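Local atomic coordinates of fructuronate-tagaturonate epimerase UxaE from Cohnella laeviribosi in complex with 1 glycerol (PDB entry 6IL9), a protein that catalyses the epimerisation that interconverts D-tagaturonate and D-fructuronate, with a zinc ion bound in its TIM barrel. Residues V31-A36 against A145-G150; L42-S47 against D52-E57. All blocks are in the same frame, centred on the assembly; numbering follows the deposited sequence.

Interaction 1 (V31-A36 against A145-G150)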
loop_
_atom_site.group_PDB
_atom_site.type_symbol
_atom_site.label_atom_id
_atom_site.label_comp_id
_atom_site.label_asym_id
_atom_site.label_seq_id
_atom_site.Cartn_x
_atom_site.Cartn_y
_atom_site.Cartn_z
ATOM N N VAL A 31 28.913 -10.649 0.737
ATOM C CA VAL A 31 28.022 -10.228 -0.340
ATOM C C VAL A 31 27.802 -8.726 -0.232
ATOM O O VAL A 31 27.709 -8.175 0.871
ATOM C CB VAL A 31 26.671 -10.974 -0.304
ATOM C CG1 VAL A 31 26.844 -12.425 -0.729
ATOM C CG2 VAL A 31 26.062 -10.894 1.079
ATOM N N GLN A 32 27.728 -8.064 -1.386
ATOM C CA GLN A 32 27.384 -6.651 -1.452
ATOM C C GLN A 32 26.567 -6.423 -2.712
ATOM O O GLN A 32 26.463 -7.300 -3.568
ATOM C CB GLN A 32 28.631 -5.765 -1.452
ATOM C CG GLN A 32 29.487 -5.912 -2.688
ATOM C CD GLN A 32 30.805 -5.179 -2.552
ATOM O OE1 GLN A 32 31.301 -4.966 -1.443
ATOM N NE2 GLN A 32 31.374 -4.772 -3.677
ATOM N N MET A 33 25.976 -5.230 -2.813
ATOM C CA MET A 33 25.215 -4.822 -3.986
ATOM C C MET A 33 25.940 -3.687 -4.699
ATOM O O MET A 33 26.537 -2.813 -4.059
ATOM C CB MET A 33 23.799 -4.368 -3.602
ATOM C CG MET A 33 22.865 -4.186 -4.787
ATOM S SD MET A 33 21.136 -3.808 -4.329
ATOM C CE MET A 33 20.963 -5.157 -3.092
ATOM N N ILE A 34 25.886 -3.712 -6.030
ATOM C CA ILE A 34 26.536 -2.727 -6.871
ATOM C C ILE A 34 25.548 -2.273 -7.933
ATOM O O ILE A 34 24.475 -2.852 -8.109
ATOM C CB ILE A 34 27.809 -3.284 -7.548
ATOM C CG1 ILE A 34 27.428 -4.410 -8.514
ATOM C CG2 ILE A 34 28.801 -3.774 -6.504
ATOM C CD1 ILE A 34 28.544 -4.797 -9.486
ATOM N N LYS A 35 25.940 -1.238 -8.667
ATOM C CA LYS A 35 25.196 -0.835 -9.850
ATOM C C LYS A 35 26.180 -0.623 -10.984
ATOM O O LYS A 35 27.157 0.111 -10.819
ATOM C CB LYS A 35 24.391 0.439 -9.607
ATOM C CG LYS A 35 23.504 0.796 -10.792
ATOM C CD LYS A 35 22.566 1.922 -10.432
ATOM C CE LYS A 35 21.624 2.255 -11.576
ATOM N NZ LYS A 35 20.813 3.444 -11.182
ATOM N N ALA A 36 25.933 -1.281 -12.120
ATOM C CA ALA A 36 26.778 -1.130 -13.301
ATOM C C ALA A 36 25.918 -1.076 -14.555
ATOM O O ALA A 36 25.041 -1.921 -14.742
ATOM C CB ALA A 36 27.785 -2.278 -13.412
ATOM N N ALA A 145 15.559 -4.180 -1.222
ATOM C CA ALA A 145 15.690 -2.827 -0.702
ATOM C C ALA A 145 16.269 -2.824 0.708
ATOM O O ALA A 145 17.171 -2.034 1.011
ATOM C CB ALA A 145 14.335 -2.126 -0.721
ATOM N N VAL A 146 15.752 -3.678 1.597
ATOM C CA VAL A 146 16.291 -3.640 2.959
ATOM C C VAL A 146 17.711 -4.185 2.978
ATOM O O VAL A 146 18.522 -3.778 3.813
ATOM C CB VAL A 146 15.397 -4.384 3.972
ATOM C CG1 VAL A 146 14.034 -3.726 4.062
ATOM C CG2 VAL A 146 15.281 -5.872 3.637
ATOM N N PHE A 147 18.040 -5.099 2.062
ATOM C CA PHE A 147 19.415 -5.579 1.963
ATOM C C PHE A 147 20.341 -4.465 1.484
ATOM O O PHE A 147 21.397 -4.221 2.079
ATOM C CB PHE A 147 19.472 -6.791 1.025
ATOM C CG PHE A 147 20.811 -7.498 0.999
ATOM C CD1 PHE A 147 21.129 -8.457 1.950
ATOM C CD2 PHE A 147 21.731 -7.214 0.004
ATOM C CE1 PHE A 147 22.357 -9.108 1.920
ATOM C CE2 PHE A 147 22.964 -7.861 -0.030
ATOM C CZ PHE A 147 23.269 -8.810 0.928
ATOM N N GLN A 148 19.938 -3.760 0.425
ATOM C CA GLN A 148 20.733 -2.655 -0.102
ATOM C C GLN A 148 21.032 -1.610 0.962
ATOM O O GLN A 148 22.150 -1.083 1.030
ATOM C CB GLN A 148 20.002 -2.005 -1.268
ATOM C CG GLN A 148 20.727 -0.802 -1.846
ATOM C CD GLN A 148 19.970 -0.179 -2.995
ATOM O OE1 GLN A 148 19.430 -0.881 -3.852
ATOM N NE2 GLN A 148 19.929 1.141 -3.022
ATOM N N GLU A 149 20.041 -1.286 1.789
ATOM C CA GLU A 149 20.154 -0.233 2.785
ATOM C C GLU A 149 20.574 -0.738 4.154
ATOM O O GLU A 149 20.681 0.071 5.086
ATOM C CB GLU A 149 18.818 0.506 2.913
ATOM C CG GLU A 149 18.378 1.198 1.648
ATOM C CD GLU A 149 19.287 2.354 1.276
ATOM O OE1 GLU A 149 19.860 2.986 2.194
ATOM O OE2 GLU A 149 19.428 2.619 0.066
ATOM N N GLY A 150 20.808 -2.038 4.301
ATOM C CA GLY A 150 21.203 -2.585 5.587
ATOM C C GLY A 150 20.198 -2.291 6.675
ATOM O O GLY A 150 20.580 -1.942 7.801
#
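Here the N-terminal antiparallel sheet packs against a helix of the TIM barrel: V31 and M33 of strand 29-36 meet F147 and Q148 near the C-terminal end of helix 135-149. The two short segments run almost perpendicular, at 98°, with their axes 8.7 Å apart. F147 reaches out from the helix and is met at its edge, near the ring plane, by two methyl groups. V31 CG2 lies 3.5 Å from F147 CZ, beyond the far corner of the ring, and M33 CE is 3.8 Å from F147 CD2, on the flank. H24 and F79 add aromatic contacts around the same ring, with F79 edge-to-face, and L42 of strand 39-45 touches it too. M33 leaves the strand with CG anti to the backbone N (chi1 -169°) and stays extended as far as SD; a bend at chi3 (-49°) then turns CE toward the phenyl edge and Q148 CB. The extended chain to that point carries the sulfur across Q148, the two side chains crossing at about a right angle: M33 SD sits 3.7 Å from Q148 CB and 3.4 Å from Q148 OE1. That oxygen takes its hydrogen bond from K40, so its approach to the sulfur is a close packing contact. With an alanine in place of M33, the sulfur and methyl that fill the angle between F147 and Q148 are lost, and a gap would probably open there, allowing the phenyl ring more movement. Just past these residues G150 adopts a positive phi in a Schellman motif that terminates the helix. The N-terminal sheet thus packs on a helix between barrel strands 117-124 and 156-162, in the outer helical layer characteristic of the TIM barrel.

Interaction 2 (L42-S47 against D52-E57)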
loop_
_atom_site.group_PDB
_atom_site.type_symbol
_atom_site.label_atom_id
_atom_site.label_comp_id
_atom_site.label_asym_id
_atom_site.label_seq_id
_atom_site.Cartn_x
_atom_site.Cartn_y
_atom_site.Cartn_z
ATOM N N LEU A 42 24.118 -8.332 -7.250
ATOM C CA LEU A 42 24.817 -8.849 -6.078
ATOM C C LEU A 42 26.203 -9.318 -6.495
ATOM O O LEU A 42 26.372 -9.885 -7.578
ATOM C CB LEU A 42 24.078 -10.031 -5.446
ATOM C CG LEU A 42 22.685 -9.925 -4.854
ATOM C CD1 LEU A 42 22.316 -11.276 -4.240
ATOM C CD2 LEU A 42 22.643 -8.817 -3.818
ATOM N N VAL A 43 27.185 -9.092 -5.626
ATOM C CA VAL A 43 28.551 -9.588 -5.803
ATOM C C VAL A 43 28.900 -10.412 -4.577
ATOM O O VAL A 43 28.925 -9.883 -3.458
ATOM C CB VAL A 43 29.567 -8.448 -5.994
ATOM C CG1 VAL A 43 30.969 -9.010 -6.168
ATOM C CG2 VAL A 43 29.190 -7.573 -7.180
ATOM N N ALA A 44 29.191 -11.694 -4.785
ATOM C CA ALA A 44 29.544 -12.608 -3.709
ATOM C C ALA A 44 31.008 -13.021 -3.830
ATOM O O ALA A 44 31.551 -13.122 -4.934
ATOM C CB ALA A 44 28.643 -13.843 -3.734
ATOM N N GLU A 45 31.649 -13.244 -2.684
ATOM C CA GLU A 45 33.043 -13.669 -2.660
ATOM C C GLU A 45 33.324 -14.367 -1.337
ATOM O O GLU A 45 32.814 -13.959 -0.293
ATOM C CB GLU A 45 33.990 -12.479 -2.851
ATOM C CG GLU A 45 35.453 -12.863 -3.035
ATOM C CD GLU A 45 36.325 -11.665 -3.351
ATOM O OE1 GLU A 45 37.392 -11.852 -3.980
ATOM O OE2 GLU A 45 35.940 -10.534 -2.977
ATOM N N GLY A 46 34.145 -15.414 -1.387
ATOM C CA GLY A 46 34.421 -16.212 -0.206
ATOM C C GLY A 46 33.655 -17.518 -0.217
ATOM O O GLY A 46 32.431 -17.523 -0.369
ATOM N N SER A 47 34.361 -18.635 -0.067
ATOM C CA SER A 47 33.718 -19.937 -0.165
ATOM C C SER A 47 32.689 -20.117 0.946
ATOM O O SER A 47 32.891 -19.676 2.080
ATOM C CB SER A 47 34.766 -21.050 -0.096
ATOM O OG SER A 47 34.157 -22.320 -0.230
ATOM N N ASP A 52 27.668 -20.714 -2.875
ATOM C CA ASP A 52 27.308 -21.823 -3.753
ATOM C C ASP A 52 25.865 -21.719 -4.218
ATOM O O ASP A 52 25.543 -22.095 -5.352
ATOM C CB ASP A 52 27.537 -23.155 -3.037
ATOM C CG ASP A 52 28.974 -23.343 -2.602
ATOM O OD1 ASP A 52 29.880 -22.824 -3.285
ATOM O OD2 ASP A 52 29.200 -24.017 -1.576
ATOM N N GLU A 53 24.978 -21.215 -3.353
ATOM C CA GLU A 53 23.550 -21.222 -3.651
ATOM C C GLU A 53 23.137 -20.057 -4.541
ATOM O O GLU A 53 22.186 -20.186 -5.319
ATOM C CB GLU A 53 22.752 -21.214 -2.345
ATOM C CG GLU A 53 22.853 -22.531 -1.575
ATOM C CD GLU A 53 22.480 -22.408 -0.108
ATOM O OE1 GLU A 53 21.817 -21.416 0.269
ATOM O OE2 GLU A 53 22.862 -23.310 0.674
ATOM N N LEU A 54 23.830 -18.929 -4.451
ATOM C CA LEU A 54 23.557 -17.833 -5.370
ATOM C C LEU A 54 23.866 -18.248 -6.803
ATOM O O LEU A 54 24.835 -18.968 -7.069
ATOM C CB LEU A 54 24.374 -16.602 -4.988
ATOM C CG LEU A 54 23.965 -15.945 -3.673
ATOM C CD1 LEU A 54 25.056 -14.992 -3.194
ATOM C CD2 LEU A 54 22.636 -15.218 -3.856
ATOM N N ARG A 55 23.020 -17.807 -7.724
ATOM C CA ARG A 55 23.193 -18.054 -9.146
ATOM C C ARG A 55 23.781 -16.805 -9.789
ATOM O O ARG A 55 23.211 -15.714 -9.676
ATOM C CB ARG A 55 21.863 -18.432 -9.800
ATOM C CG ARG A 55 21.978 -18.870 -11.252
ATOM C CD ARG A 55 20.933 -19.930 -11.600
ATOM N NE ARG A 55 20.271 -19.653 -12.874
ATOM C CZ ARG A 55 19.659 -20.571 -13.616
ATOM N NH1 ARG A 55 19.083 -20.227 -14.761
ATOM N NH2 ARG A 55 19.626 -21.835 -13.215
ATOM N N GLY A 56 24.920 -16.966 -10.452
ATOM C CA GLY A 56 25.542 -15.848 -11.125
ATOM C C GLY A 56 26.707 -16.312 -11.967
ATOM O O GLY A 56 26.934 -17.510 -12.137
ATOM N N GLU A 57 27.440 -15.339 -12.501
ATOM C CA GLU A 57 28.634 -15.599 -13.296
ATOM C C GLU A 57 29.881 -15.379 -12.453
ATOM O O GLU A 57 29.969 -14.401 -11.703
ATOM C CB GLU A 57 28.673 -14.698 -14.528
ATOM C CG GLU A 57 27.406 -14.741 -15.330
ATOM C CD GLU A 57 27.663 -14.804 -16.813
ATOM O OE1 GLU A 57 27.006 -14.047 -17.557
ATOM O OE2 GLU A 57 28.516 -15.614 -17.236
HETATM O O HOH W 1 32.083 -21.938 -2.250
#
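The one flat side-chain group linked across this contact, the carboxylate of D52, is met at OD1 by a water that donates to it over 2.6 Å. The same water lies 2.9 Å from S47 OG, so it bridges the loop after strand 39-45 to the end of helix 49-53. The direct contact is aliphatic and buried, and L54 is its centre. This residue is the first to leave helical geometry, and its side chain turns back to the strand with a methyl group for each of two partners: L54 CD1 packs 3.8 Å from A44 CB, while L54 CD2 rests 4.0 Å from L42 CD1. The two leucines cross at about a right angle and meet methyl to methyl. In L54, CG is anti to the carbonyl carbon (chi1 -68°), which carries the forked end over the strand. A44 and L42, two residues apart, project from the same side of strand 39-45, and the short side chain of A44 is consistent with the close approach of L54 to the sheet. V31 of strand 29-36 and V74 of helix 69-78 also touch L54, while its carbonyl oxygen accepts a hydrogen bond from K63. L54 in this way packs the end of helix 49-53 on the sheet face, where that helix links parallel strands 39-45 and 57-59 with strand 62-66 between them, as in a split beta-alpha-beta crossover.

Overall arrangement
Interactions 1 and 2 have centres 14 Å apart and share one face of the N-terminal antiparallel sheet, where strands 29-36 and 39-45 are neighbours. The strands are joined by a probable backbone hydrogen bond, Q32 O to V43 N at 2.8 Å. Their side chains continue from one contact into the other: V31 CG1 lies 3.8 Å from A44 CB, and F147 CE2 is 3.9 Å from L42 CD2. Interaction 2 is local in sequence and lies, along the chain, between the two segments of interaction 1. Neither includes a zinc ligand; H161, D273 and H343 hold the metal in the barrel, so both contacts concern the attached sheet and its docking.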